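Local coordinates for extracellular solute-binding protein, family 3 (Methylophaga aminisulfidivorans MP, PDB 5SV6), which is of unknown function but has the architecture of a periplasmic solute-binding protein and is probably connected with methanol dehydrogenase, at residues E55-N60 with Y195-L200; L100-D105 with A256-D261; A118-Y123 with E267-L272; A129-A134 with V228-V233; M151-I156 with F176-S181. All blocks are in the same frame, centred on the assembly; numbering follows the deposited sequence.

How the contacts relate
This binding-protein-like fold illustrates how segments distant in sequence meet. Contacts 2 and 3, whose centres lie about 14 Å apart, touch in one lobe, where strands 247-257 and 118-133 are neighbours in the sheet. Strand 118-133 begins in contact 3 and ends in contact 4, about 33 Å away between centres, on the opposite side of the chain's centre. Contact 5 reaches the same sheet with its centre about 17 Å from that of contact 4, between whose segments it falls in sequence. Contact 1 joins a loop near the start of the chain to helix 197-206, which also touches contact 5. This layout is consistent with lobes linked by long strands and meeting again at contact 1.

Contact 1. Residues E55-N60 with Y195-L200; sequences EMPYSN and YAPDLL
The two backbones come nearest at E55 and Y195, whose CA atoms are 6.4 Å apart, and water rather than a direct hydrogen bond spans them. Water 1 donates to E55 OE1 and accepts from Y195 N at 2.8 Å, while water 2 donates to Y195 O at 2.8 Å, its short link to M56 O being doubtful. The E55 carboxylate lies alongside the tyrosine, OE2 being 3.8 Å from Y195 CB, with carboxylate and ring planes 36° apart. Its CG stands anti to the backbone N (chi1 -177°) and the chain bends at chi2, which brings the acid beside Y195; OE1 also takes the N-H of A91. Farther along, cis-proline P57 brings CD to within 4.0 Å of P197 CG, an apolar touch next to the start of helix 197-206. Across the tight hairpin, Y58 and S59 both face E55, a classic beta bulge. Such a largely water-bridged meeting is consistent with two lobes facing each other across the cleft of a periplasmic binding protein.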
# COMPACT_ATOMS: atom_id res chain seq x y z
N GLU A 55 8.08 -8.46 1.58
CA GLU A 55 6.89 -7.73 1.15
C GLU A 55 7.26 -6.50 0.31
O GLU A 55 6.99 -5.37 0.70
CB GLU A 55 5.98 -7.36 2.32
CG GLU A 55 4.69 -6.66 1.89
CD GLU A 55 3.43 -7.22 2.51
OE1 GLU A 55 3.46 -8.34 3.06
OE2 GLU A 55 2.39 -6.52 2.42
N MSE A 56 7.90 -6.74 -0.82
CA MSE A 56 8.23 -5.67 -1.74
C MSE A 56 6.93 -5.11 -2.29
O MSE A 56 5.93 -5.83 -2.40
CB MSE A 56 9.14 -6.20 -2.86
CG MSE A 56 10.52 -6.58 -2.37
SE MSE A 56 11.45 -5.05 -1.58
CE MSE A 56 12.20 -4.22 -3.18
N PRO A 57 6.92 -3.81 -2.64
CA PRO A 57 8.09 -2.93 -2.64
C PRO A 57 8.34 -2.23 -1.29
O PRO A 57 9.26 -1.43 -1.20
CB PRO A 57 7.74 -1.90 -3.72
CG PRO A 57 6.23 -1.76 -3.60
CD PRO A 57 5.72 -3.14 -3.18
N TYR A 58 7.54 -2.55 -0.28
CA TYR A 58 7.69 -1.93 1.03
C TYR A 58 8.99 -2.31 1.72
O TYR A 58 9.70 -1.44 2.23
CB TYR A 58 6.54 -2.31 1.97
CG TYR A 58 5.14 -1.96 1.50
CD1 TYR A 58 4.35 -2.91 0.87
CD2 TYR A 58 4.60 -0.71 1.73
CE1 TYR A 58 3.06 -2.62 0.47
CE2 TYR A 58 3.31 -0.40 1.33
CZ TYR A 58 2.55 -1.36 0.69
OH TYR A 58 1.27 -1.05 0.30
N SER A 59 9.29 -3.61 1.75
CA SER A 59 10.29 -4.13 2.67
C SER A 59 10.74 -5.53 2.28
O SER A 59 9.94 -6.33 1.82
CB SER A 59 9.70 -4.20 4.09
OG SER A 59 10.61 -4.79 5.01
N ASN A 60 12.03 -5.82 2.46
CA ASN A 60 12.48 -7.22 2.51
C ASN A 60 13.72 -7.36 3.42
O ASN A 60 14.31 -6.36 3.82
CB ASN A 60 12.69 -7.84 1.10
CG ASN A 60 13.92 -7.30 0.36
OD1 ASN A 60 14.78 -6.63 0.93
ND2 ASN A 60 14.00 -7.61 -0.94
N TYR A 195 2.16 -11.38 -0.29
CA TYR A 195 1.48 -10.35 -1.07
C TYR A 195 2.41 -9.90 -2.18
O TYR A 195 3.48 -9.34 -1.89
CB TYR A 195 1.26 -9.11 -0.19
CG TYR A 195 -0.09 -8.93 0.47
CD1 TYR A 195 -0.35 -9.43 1.74
CD2 TYR A 195 -1.10 -8.19 -0.16
CE1 TYR A 195 -1.58 -9.23 2.36
CE2 TYR A 195 -2.33 -7.99 0.45
CZ TYR A 195 -2.56 -8.52 1.71
OH TYR A 195 -3.79 -8.33 2.33
N ALA A 196 2.02 -10.09 -3.44
CA ALA A 196 2.87 -9.63 -4.55
C ALA A 196 2.12 -8.74 -5.55
O ALA A 196 1.58 -9.23 -6.55
CB ALA A 196 3.51 -10.83 -5.27
N PRO A 197 2.11 -7.42 -5.31
CA PRO A 197 1.41 -6.50 -6.22
C PRO A 197 2.01 -6.41 -7.63
O PRO A 197 1.31 -6.01 -8.57
CB PRO A 197 1.53 -5.15 -5.50
CG PRO A 197 2.73 -5.30 -4.61
CD PRO A 197 2.68 -6.72 -4.15
N ASP A 198 3.29 -6.76 -7.77
CA ASP A 198 3.91 -6.80 -9.09
C ASP A 198 3.21 -7.78 -10.04
O ASP A 198 3.19 -7.60 -11.25
CB ASP A 198 5.39 -7.16 -8.97
CG ASP A 198 5.60 -8.51 -8.33
OD1 ASP A 198 5.17 -8.69 -7.17
OD2 ASP A 198 6.19 -9.39 -8.99
N LEU A 199 2.63 -8.84 -9.48
CA LEU A 199 1.79 -9.76 -10.24
C LEU A 199 0.59 -9.03 -10.86
O LEU A 199 0.24 -9.23 -12.03
CB LEU A 199 1.30 -10.89 -9.32
CG LEU A 199 0.22 -11.79 -9.92
CD1 LEU A 199 0.77 -12.57 -11.12
CD2 LEU A 199 -0.37 -12.73 -8.86
N LEU A 200 -0.07 -8.20 -10.06
CA LEU A 200 -1.25 -7.50 -10.55
C LEU A 200 -0.91 -6.52 -11.68
O LEU A 200 -1.63 -6.42 -12.66
CB LEU A 200 -2.00 -6.79 -9.41
CG LEU A 200 -2.49 -7.71 -8.29
CD1 LEU A 200 -3.25 -6.94 -7.22
CD2 LEU A 200 -3.38 -8.78 -8.86
O HOH W 1 4.02 -10.55 1.63
O HOH W 2 5.90 -8.27 -2.89

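Contact 2. Residues L100-D105 with A256-D261; sequences LKNQCD and AVRSDD
R258 reaches across to C104 and D105, and the tight half of the contact is gathered at the edge of its guanidinium. NH2 gives an almost straight bond to D105 OD1 (2.7 Å, 174°), the charged partner lying in the guanidinium plane although the arginine meets the carboxylate from above. The two planes are 79° apart. NH1 bonds C104 O at 2.8 Å and also reaches L99 O. A bend at chi3 (-68°) turns the guanidinium toward these acceptors. D261 OD2 adds a second salt bridge to NH2, at 3.2 Å, and the cation probably eases the proximity of the two acids.

The remainder is looser and wetter. N102 OD1 sits over one face of the guanidinium, 3.3 Å from NE but poorly angled for a hydrogen bond, whereas water 3 covers the opposite face, linking D105 O, R258 N and D261 OD2. Exposed L100 grazes R258 CG with CD2 at 4.3 Å. The whole is a salt-bridge network laid against a Schellman motif, in which N102, with positive phi, ends helix 94-99 just before the disulfide-bonded C104.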
# COMPACT_ATOMS: atom_id res chain seq x y z
N LEU A 100 2.38 -4.87 19.01
CA LEU A 100 1.51 -4.96 20.18
C LEU A 100 1.91 -6.07 21.15
O LEU A 100 1.33 -6.19 22.23
CB LEU A 100 0.05 -5.12 19.76
CG LEU A 100 -0.56 -3.94 18.99
CD1 LEU A 100 -2.00 -4.24 18.56
CD2 LEU A 100 -0.47 -2.67 19.84
N LYS A 101 2.89 -6.87 20.75
CA LYS A 101 3.42 -7.94 21.60
C LYS A 101 4.82 -7.62 22.08
O LYS A 101 5.55 -8.50 22.57
CB LYS A 101 3.41 -9.28 20.85
CG LYS A 101 2.01 -9.80 20.57
CD LYS A 101 2.05 -11.24 20.09
CE LYS A 101 0.66 -11.87 20.09
NZ LYS A 101 -0.20 -11.40 18.97
N ASN A 102 5.20 -6.35 21.93
CA ASN A 102 6.47 -5.84 22.46
C ASN A 102 7.73 -6.45 21.86
O ASN A 102 8.78 -6.48 22.51
CB ASN A 102 6.50 -5.95 23.99
CG ASN A 102 5.43 -5.12 24.65
OD1 ASN A 102 5.58 -3.90 24.81
ND2 ASN A 102 4.33 -5.76 25.05
N GLN A 103 7.65 -6.92 20.62
CA GLN A 103 8.81 -7.51 19.95
C GLN A 103 9.64 -6.44 19.24
O GLN A 103 10.75 -6.69 18.80
CB GLN A 103 8.36 -8.55 18.92
CG GLN A 103 7.56 -9.69 19.48
CD GLN A 103 8.34 -10.52 20.46
OE1 GLN A 103 8.08 -10.49 21.66
NE2 GLN A 103 9.32 -11.27 19.95
N CYS A 104 9.05 -5.26 19.13
CA CYS A 104 9.66 -4.12 18.47
C CYS A 104 8.73 -2.94 18.71
O CYS A 104 7.64 -3.10 19.25
CB CYS A 104 9.90 -4.36 16.97
SG CYS A 104 8.63 -5.33 16.13
N ASP A 105 9.18 -1.75 18.31
CA ASP A 105 8.61 -0.52 18.82
C ASP A 105 8.00 0.38 17.77
O ASP A 105 7.25 1.27 18.10
CB ASP A 105 9.69 0.26 19.58
CG ASP A 105 10.25 -0.54 20.73
OD1 ASP A 105 9.51 -1.38 21.29
OD2 ASP A 105 11.43 -0.33 21.07
N ALA A 256 3.62 4.01 13.26
CA ALA A 256 2.84 3.55 14.41
C ALA A 256 3.74 3.09 15.54
O ALA A 256 4.77 2.44 15.30
CB ALA A 256 1.89 2.42 14.02
N VAL A 257 3.36 3.43 16.77
CA VAL A 257 3.98 2.85 17.97
C VAL A 257 2.85 2.41 18.90
O VAL A 257 1.70 2.76 18.66
CB VAL A 257 4.88 3.88 18.70
CG1 VAL A 257 5.90 4.49 17.75
CG2 VAL A 257 4.02 4.99 19.32
N ARG A 258 3.15 1.65 19.94
CA ARG A 258 2.12 1.31 20.94
C ARG A 258 1.52 2.58 21.54
O ARG A 258 2.20 3.59 21.67
CB ARG A 258 2.69 0.43 22.05
CG ARG A 258 3.09 -0.97 21.59
CD ARG A 258 3.75 -1.72 22.74
NE ARG A 258 5.04 -1.12 23.08
CZ ARG A 258 6.16 -1.39 22.44
NH1 ARG A 258 6.15 -2.24 21.41
NH2 ARG A 258 7.30 -0.81 22.80
N SER A 259 0.24 2.53 21.91
CA SER A 259 -0.49 3.72 22.37
C SER A 259 0.15 4.39 23.60
O SER A 259 0.05 5.61 23.78
CB SER A 259 -1.95 3.36 22.66
OG SER A 259 -2.59 4.43 23.33
N ASP A 260 0.81 3.60 24.43
CA ASP A 260 1.42 4.13 25.65
C ASP A 260 2.82 4.72 25.43
O ASP A 260 3.40 5.31 26.35
CB ASP A 260 1.50 3.03 26.70
CG ASP A 260 2.42 1.91 26.29
OD1 ASP A 260 1.96 0.97 25.60
OD2 ASP A 260 3.62 1.98 26.62
N ASP A 261 3.36 4.56 24.23
CA ASP A 261 4.74 4.99 23.93
C ASP A 261 4.74 6.42 23.46
O ASP A 261 5.25 6.73 22.38
CB ASP A 261 5.38 4.09 22.86
CG ASP A 261 6.36 3.08 23.45
OD1 ASP A 261 6.47 3.00 24.69
OD2 ASP A 261 7.01 2.35 22.67
O HOH W 3 5.92 1.16 20.50

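Contact 3. Residues A118-Y123 with E267-L272; sequences ATSDPY and EINTAL
S120, D121 and Y123 pack against N269 and L272 in a helix-packing contact, where the chain just past the first residues of strand 118-133, a strand broken by a bulge or short loop, is met by helix 262-274. Its polar core is the amide of N269. OD1 accepts the D121 N-H at 2.8 Å (152°), the donor tilted from the carbonyl plane, and the same oxygen lies 3.2 Å from S120 CB. ND2 turns to water 4, which passes the link on to T119 O. The amide thus addresses two successive peptide units, one directly and one through solvent. The D121 carboxylate stacks on this amide with planes only 3° apart, OD2 standing 3.5 Å from N269 CG, and water 5 ties OD2 to N269 O, a second bridge to the helix.

Beside this polar patch L272 supplies the methyl contacts: CD1 nears S120 OG at 3.4 Å, with S120 CB close by, and CD2 reaches Y123 CB at 4.2 Å. S120 holds OG between its backbone N and carbonyl carbon (chi1 72°), from where the hydroxyl donates to D121 O at 2.7 Å; I255 N is a further partner. I268 CG2 adds a touch on S120 CB, and the Y123 hydroxyl bonds M108 O. Helix laid on sheet in this way, with L272 directed at the chain beside it, is typical of the alpha/beta lobes of solute-binding proteins.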
# COMPACT_ATOMS: atom_id res chain seq x y z
N ALA A 118 -0.82 4.28 18.55
CA ALA A 118 -0.67 5.73 18.37
C ALA A 118 -0.02 5.97 17.00
O ALA A 118 0.88 5.23 16.60
CB ALA A 118 0.17 6.35 19.49
N THR A 119 -0.48 6.99 16.29
CA THR A 119 0.05 7.26 14.96
C THR A 119 0.71 8.64 14.92
O THR A 119 0.24 9.59 15.54
CB THR A 119 -1.03 7.18 13.85
OG1 THR A 119 -2.19 7.90 14.27
CG2 THR A 119 -1.41 5.73 13.58
N SER A 120 1.80 8.73 14.17
CA SER A 120 2.54 9.97 14.03
C SER A 120 1.74 10.94 13.17
O SER A 120 0.73 10.56 12.56
CB SER A 120 3.87 9.68 13.34
OG SER A 120 3.64 9.40 11.97
N ASP A 121 2.21 12.19 13.10
CA ASP A 121 1.79 13.07 12.02
C ASP A 121 1.98 12.30 10.72
O ASP A 121 2.99 11.61 10.54
CB ASP A 121 2.64 14.35 11.98
CG ASP A 121 2.56 15.17 13.26
OD1 ASP A 121 1.51 15.13 13.93
OD2 ASP A 121 3.55 15.85 13.61
N PRO A 122 1.01 12.40 9.80
CA PRO A 122 1.15 11.71 8.51
C PRO A 122 2.39 12.20 7.77
O PRO A 122 2.64 13.40 7.76
CB PRO A 122 -0.10 12.13 7.73
CG PRO A 122 -1.06 12.64 8.76
CD PRO A 122 -0.23 13.19 9.89
N TYR A 123 3.17 11.30 7.17
CA TYR A 123 4.35 11.74 6.43
C TYR A 123 4.14 11.67 4.92
O TYR A 123 4.97 12.16 4.15
CB TYR A 123 5.64 11.04 6.89
CG TYR A 123 5.67 9.53 6.71
CD1 TYR A 123 5.19 8.67 7.69
CD2 TYR A 123 6.22 8.97 5.57
CE1 TYR A 123 5.22 7.29 7.53
CE2 TYR A 123 6.28 7.60 5.40
CZ TYR A 123 5.78 6.76 6.37
OH TYR A 123 5.84 5.40 6.17
N GLU A 267 9.33 12.02 19.76
CA GLU A 267 10.62 12.04 19.08
C GLU A 267 10.47 11.73 17.59
O GLU A 267 11.15 12.29 16.74
CB GLU A 267 11.60 11.04 19.72
CG GLU A 267 12.12 11.45 21.09
CD GLU A 267 13.25 10.56 21.59
OE1 GLU A 267 13.99 9.98 20.75
OE2 GLU A 267 13.39 10.43 22.82
N ILE A 268 9.56 10.81 17.30
CA ILE A 268 9.27 10.45 15.92
C ILE A 268 8.69 11.64 15.15
O ILE A 268 9.14 11.94 14.05
CB ILE A 268 8.35 9.21 15.86
CG1 ILE A 268 9.15 7.98 16.29
CG2 ILE A 268 7.78 9.05 14.46
CD1 ILE A 268 8.33 6.72 16.52
N ASN A 269 7.71 12.32 15.72
CA ASN A 269 7.12 13.46 15.07
C ASN A 269 8.15 14.56 14.79
O ASN A 269 8.14 15.19 13.74
CB ASN A 269 5.95 14.01 15.89
CG ASN A 269 4.68 13.21 15.68
OD1 ASN A 269 4.54 12.51 14.67
ND2 ASN A 269 3.74 13.32 16.62
N THR A 270 9.05 14.76 15.74
CA THR A 270 10.10 15.75 15.59
C THR A 270 11.01 15.35 14.44
O THR A 270 11.36 16.18 13.61
CB THR A 270 10.90 15.89 16.90
OG1 THR A 270 10.06 16.52 17.87
CG2 THR A 270 12.16 16.75 16.71
N ALA A 271 11.37 14.07 14.39
CA ALA A 271 12.29 13.59 13.37
C ALA A 271 11.64 13.66 11.98
O ALA A 271 12.29 14.04 11.01
CB ALA A 271 12.75 12.17 13.67
N LEU A 272 10.37 13.28 11.90
CA LEU A 272 9.63 13.31 10.63
C LEU A 272 9.62 14.70 10.02
O LEU A 272 9.83 14.87 8.82
CB LEU A 272 8.18 12.85 10.84
CG LEU A 272 7.99 11.36 11.09
CD1 LEU A 272 6.52 11.02 11.33
CD2 LEU A 272 8.53 10.60 9.90
O HOH W 4 0.98 12.02 16.49
O HOH W 5 5.89 15.38 12.06

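Contact 4. Residues A129-A134 with V228-V233; sequences AFIYPA and VPLKMV
K231 lies beside Y132 on neighbouring antiparallel strands, and its side chain can be traced atom by atom from the ring face to the hydroxyl. CB sits over the ring face, 4.1 Å from the Y132 centroid and 18° off the normal, a CH-pi contact. CG turns to A134 CB at 3.8 Å. CD lies 3.9 Å from Y132 CE2, and a bend at chi3 (67°) keeps the chain near the phenol, with CE 3.7 Å from Y132 OH. NZ ends equally near that hydroxyl; the hydroxyl itself bonds water 6, whose own link to NZ is weak.

Beneath these side chains, strands 118-133 and 230-234 form part of the mixed sheet in one lobe of this solute-binding-like fold. F130 with V233 and Y132 with K231 are hydrogen-bonded pairs, while I131 with M232 is a non-hydrogen-bonded one; K231 N donates its N-H to Y132 O at 2.8 Å. A134 N continues the pairing to P229 O.

V233 CG2 comes 3.3 Å from Y132 OH. Replacing Y132 by an alanine would probably leave the K231 methylenes without their aromatic seat and V233 CG2 without its phenol neighbour. On the other face, selenomethionine M232 lies alongside I131 and touches A129 CB through CG, at 3.6 Å. I131 CG2 also meets L230 CD1, and helix 216-224 covers I131, L230 and M232.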
# COMPACT_ATOMS: atom_id res chain seq x y z
N ALA A 129 -5.30 3.54 -7.33
CA ALA A 129 -5.20 4.08 -8.69
C ALA A 129 -5.59 3.06 -9.75
O ALA A 129 -5.31 1.87 -9.61
CB ALA A 129 -3.78 4.59 -8.97
N PHE A 130 -6.23 3.55 -10.82
CA PHE A 130 -6.50 2.76 -12.01
C PHE A 130 -5.23 2.64 -12.84
O PHE A 130 -4.54 3.63 -13.08
CB PHE A 130 -7.58 3.42 -12.86
CG PHE A 130 -8.89 3.55 -12.15
CD1 PHE A 130 -9.77 2.48 -12.09
CD2 PHE A 130 -9.22 4.74 -11.52
CE1 PHE A 130 -10.96 2.58 -11.41
CE2 PHE A 130 -10.42 4.86 -10.85
CZ PHE A 130 -11.30 3.78 -10.80
N ILE A 131 -4.92 1.42 -13.25
CA ILE A 131 -3.71 1.15 -14.01
C ILE A 131 -4.08 0.38 -15.27
O ILE A 131 -4.62 -0.72 -15.19
CB ILE A 131 -2.71 0.35 -13.15
CG1 ILE A 131 -2.22 1.22 -11.98
CG2 ILE A 131 -1.54 -0.14 -14.01
CD1 ILE A 131 -1.53 0.45 -10.85
N TYR A 132 -3.81 0.97 -16.43
CA TYR A 132 -4.24 0.41 -17.71
C TYR A 132 -3.27 0.81 -18.84
O TYR A 132 -2.45 1.70 -18.66
CB TYR A 132 -5.68 0.85 -18.02
CG TYR A 132 -5.93 2.33 -17.97
CD1 TYR A 132 -6.26 2.96 -16.78
CD2 TYR A 132 -5.87 3.11 -19.12
CE1 TYR A 132 -6.49 4.33 -16.72
CE2 TYR A 132 -6.10 4.47 -19.08
CZ TYR A 132 -6.41 5.08 -17.88
OH TYR A 132 -6.65 6.43 -17.83
N PRO A 133 -3.36 0.13 -20.00
CA PRO A 133 -2.36 0.45 -21.03
C PRO A 133 -2.53 1.85 -21.59
O PRO A 133 -3.66 2.29 -21.81
CB PRO A 133 -2.63 -0.59 -22.13
CG PRO A 133 -3.30 -1.72 -21.43
CD PRO A 133 -4.17 -1.04 -20.39
N ALA A 134 -1.43 2.56 -21.78
CA ALA A 134 -1.49 3.89 -22.34
C ALA A 134 -1.68 3.75 -23.84
O ALA A 134 -1.46 2.66 -24.40
CB ALA A 134 -0.23 4.67 -22.03
N VAL A 228 5.41 -2.44 -21.16
CA VAL A 228 4.58 -1.62 -22.05
C VAL A 228 4.13 -0.39 -21.28
O VAL A 228 3.95 -0.46 -20.06
CB VAL A 228 3.35 -2.38 -22.58
CG1 VAL A 228 3.77 -3.49 -23.54
CG2 VAL A 228 2.50 -2.93 -21.43
N PRO A 229 3.95 0.74 -21.99
CA PRO A 229 3.64 1.99 -21.28
C PRO A 229 2.28 1.89 -20.58
O PRO A 229 1.31 1.50 -21.22
CB PRO A 229 3.57 3.03 -22.40
CG PRO A 229 4.32 2.42 -23.54
CD PRO A 229 4.08 0.95 -23.44
N LEU A 230 2.23 2.22 -19.30
CA LEU A 230 0.99 2.16 -18.55
C LEU A 230 0.60 3.54 -18.05
O LEU A 230 1.46 4.39 -17.81
CB LEU A 230 1.12 1.21 -17.35
CG LEU A 230 1.50 -0.25 -17.63
CD1 LEU A 230 1.55 -1.03 -16.33
CD2 LEU A 230 0.54 -0.91 -18.61
N LYS A 231 -0.70 3.75 -17.88
CA LYS A 231 -1.19 4.92 -17.20
C LYS A 231 -1.53 4.53 -15.78
O LYS A 231 -2.03 3.43 -15.55
CB LYS A 231 -2.44 5.46 -17.89
CG LYS A 231 -2.16 6.27 -19.15
CD LYS A 231 -3.33 7.20 -19.48
CE LYS A 231 -3.48 8.29 -18.42
NZ LYS A 231 -4.55 9.27 -18.78
N MSE A 232 -1.27 5.43 -14.84
CA MSE A 232 -1.70 5.25 -13.46
C MSE A 232 -2.48 6.48 -13.01
O MSE A 232 -1.91 7.55 -12.79
CB MSE A 232 -0.50 4.99 -12.54
CG MSE A 232 -0.89 4.66 -11.10
SE MSE A 232 0.61 4.13 -9.95
CE MSE A 232 1.72 5.70 -10.19
N VAL A 233 -3.79 6.34 -12.89
CA VAL A 233 -4.67 7.45 -12.58
C VAL A 233 -5.19 7.30 -11.16
O VAL A 233 -5.93 6.37 -10.87
CB VAL A 233 -5.86 7.51 -13.57
CG1 VAL A 233 -6.80 8.65 -13.21
CG2 VAL A 233 -5.35 7.65 -15.00
O HOH W 6 -7.67 8.12 -19.54
O HOH W 7 0.55 0.50 -23.78

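Contact 5. Residues M151-I156 with F176-S181; sequences MSKFAI and FNYTMS
K153 and Y178 meet in a beta-alpha-beta crossover, the chain leaving strand 154-156 and passing through several helices, 172-180 among them, before returning as parallel strand 211-215. K153 crosses the tyrosine at about a right angle and lays CD over one ring face, 4.0 Å from the centroid and 22° off the normal. That CH-pi contact is offset toward the rim, with CD 3.7 Å from Y178 CG. Extended anti to its backbone N (chi1 179°), the ring also brings an edge to the strand: CD2 lies 3.8 Å from F154 O, and CE2 is near A155 N. Beyond them the Y178 hydroxyl bonds E203. A leucine in place of Y178 would probably take the aromatic face away from K153 CD and leave the E203 carboxylate without its hydroxyl partner.

T179, one residue on, puts CG2 3.8 Å from I156 O, while its OG1 bonds back to N175 O in its own helix. The axes of the short segments 154-156 and 176-180 come within 8.3 Å, crossing at -47°; helix 161-168 packs on F154 and I156, strand 211-215 pairs alongside, and L200 of helix 197-206 touches A155.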
# COMPACT_ATOMS: atom_id res chain seq x y z
N MSE A 151 -15.58 -3.56 -19.41
CA MSE A 151 -14.50 -4.47 -19.01
C MSE A 151 -15.03 -5.61 -18.15
O MSE A 151 -16.11 -5.51 -17.56
CB MSE A 151 -13.40 -3.71 -18.27
CG MSE A 151 -12.75 -2.62 -19.10
SE MSE A 151 -11.51 -1.57 -18.03
CE MSE A 151 -10.48 -0.74 -19.47
N SER A 152 -14.26 -6.69 -18.06
CA SER A 152 -14.66 -7.89 -17.33
C SER A 152 -13.60 -8.41 -16.36
O SER A 152 -13.93 -9.07 -15.38
CB SER A 152 -15.03 -9.00 -18.31
OG SER A 152 -16.07 -8.56 -19.17
N LYS A 153 -12.33 -8.12 -16.65
CA LYS A 153 -11.21 -8.63 -15.85
C LYS A 153 -10.49 -7.51 -15.11
O LYS A 153 -9.79 -6.71 -15.72
CB LYS A 153 -10.21 -9.36 -16.75
CG LYS A 153 -10.77 -10.58 -17.49
CD LYS A 153 -10.75 -11.80 -16.60
CE LYS A 153 -11.36 -13.02 -17.29
NZ LYS A 153 -10.37 -13.74 -18.15
N PHE A 154 -10.64 -7.49 -13.78
CA PHE A 154 -10.12 -6.41 -12.95
C PHE A 154 -9.09 -6.95 -11.95
O PHE A 154 -9.42 -7.75 -11.09
CB PHE A 154 -11.27 -5.74 -12.19
CG PHE A 154 -12.33 -5.14 -13.08
CD1 PHE A 154 -13.31 -5.95 -13.65
CD2 PHE A 154 -12.37 -3.78 -13.32
CE1 PHE A 154 -14.29 -5.40 -14.48
CE2 PHE A 154 -13.36 -3.22 -14.14
CZ PHE A 154 -14.32 -4.04 -14.71
N ALA A 155 -7.84 -6.52 -12.06
CA ALA A 155 -6.85 -6.97 -11.09
C ALA A 155 -6.94 -6.11 -9.83
O ALA A 155 -6.52 -4.95 -9.83
CB ALA A 155 -5.46 -6.90 -11.69
N ILE A 156 -7.53 -6.67 -8.76
CA ILE A 156 -7.69 -5.95 -7.49
C ILE A 156 -7.34 -6.81 -6.27
O ILE A 156 -7.22 -8.03 -6.36
CB ILE A 156 -9.12 -5.41 -7.30
CG1 ILE A 156 -10.11 -6.57 -7.13
CG2 ILE A 156 -9.51 -4.49 -8.47
CD1 ILE A 156 -11.41 -6.16 -6.46
N PHE A 176 -14.89 -12.51 -9.73
CA PHE A 176 -14.45 -13.22 -8.54
C PHE A 176 -13.45 -14.34 -8.84
O PHE A 176 -12.38 -14.41 -8.22
CB PHE A 176 -15.66 -13.78 -7.78
CG PHE A 176 -15.32 -14.43 -6.48
CD1 PHE A 176 -15.11 -15.80 -6.41
CD2 PHE A 176 -15.21 -13.68 -5.32
CE1 PHE A 176 -14.80 -16.41 -5.20
CE2 PHE A 176 -14.90 -14.28 -4.10
CZ PHE A 176 -14.69 -15.64 -4.04
N ASN A 177 -13.79 -15.23 -9.77
CA ASN A 177 -12.89 -16.32 -10.12
C ASN A 177 -11.52 -15.82 -10.59
O ASN A 177 -10.49 -16.35 -10.19
CB ASN A 177 -13.51 -17.25 -11.17
CG ASN A 177 -14.75 -17.96 -10.67
OD1 ASN A 177 -14.97 -18.08 -9.46
ND2 ASN A 177 -15.58 -18.43 -11.59
N TYR A 178 -11.51 -14.78 -11.42
CA TYR A 178 -10.25 -14.17 -11.83
C TYR A 178 -9.41 -13.67 -10.64
O TYR A 178 -8.23 -13.98 -10.55
CB TYR A 178 -10.50 -13.02 -12.80
CG TYR A 178 -9.22 -12.34 -13.23
CD1 TYR A 178 -8.21 -13.07 -13.85
CD2 TYR A 178 -9.01 -11.00 -12.99
CE1 TYR A 178 -7.04 -12.47 -14.24
CE2 TYR A 178 -7.82 -10.38 -13.38
CZ TYR A 178 -6.84 -11.13 -14.00
OH TYR A 178 -5.66 -10.54 -14.39
N THR A 179 -10.04 -12.93 -9.73
CA THR A 179 -9.36 -12.39 -8.54
C THR A 179 -8.79 -13.49 -7.64
O THR A 179 -7.67 -13.38 -7.11
CB THR A 179 -10.34 -11.52 -7.72
OG1 THR A 179 -10.80 -10.43 -8.51
CG2 THR A 179 -9.67 -10.98 -6.46
N MSE A 180 -9.57 -14.55 -7.46
CA MSE A 180 -9.15 -15.69 -6.64
C MSE A 180 -8.03 -16.52 -7.27
O MSE A 180 -7.39 -17.32 -6.59
CB MSE A 180 -10.34 -16.60 -6.35
CG MSE A 180 -11.38 -15.98 -5.46
SE MSE A 180 -10.64 -15.36 -3.75
CE MSE A 180 -10.62 -13.45 -4.09
N SER A 181 -7.82 -16.36 -8.58
CA SER A 181 -6.73 -17.05 -9.27
C SER A 181 -5.40 -16.32 -9.04
O SER A 181 -4.33 -16.85 -9.35
CB SER A 181 -7.00 -17.16 -10.77
OG SER A 181 -6.75 -15.93 -11.46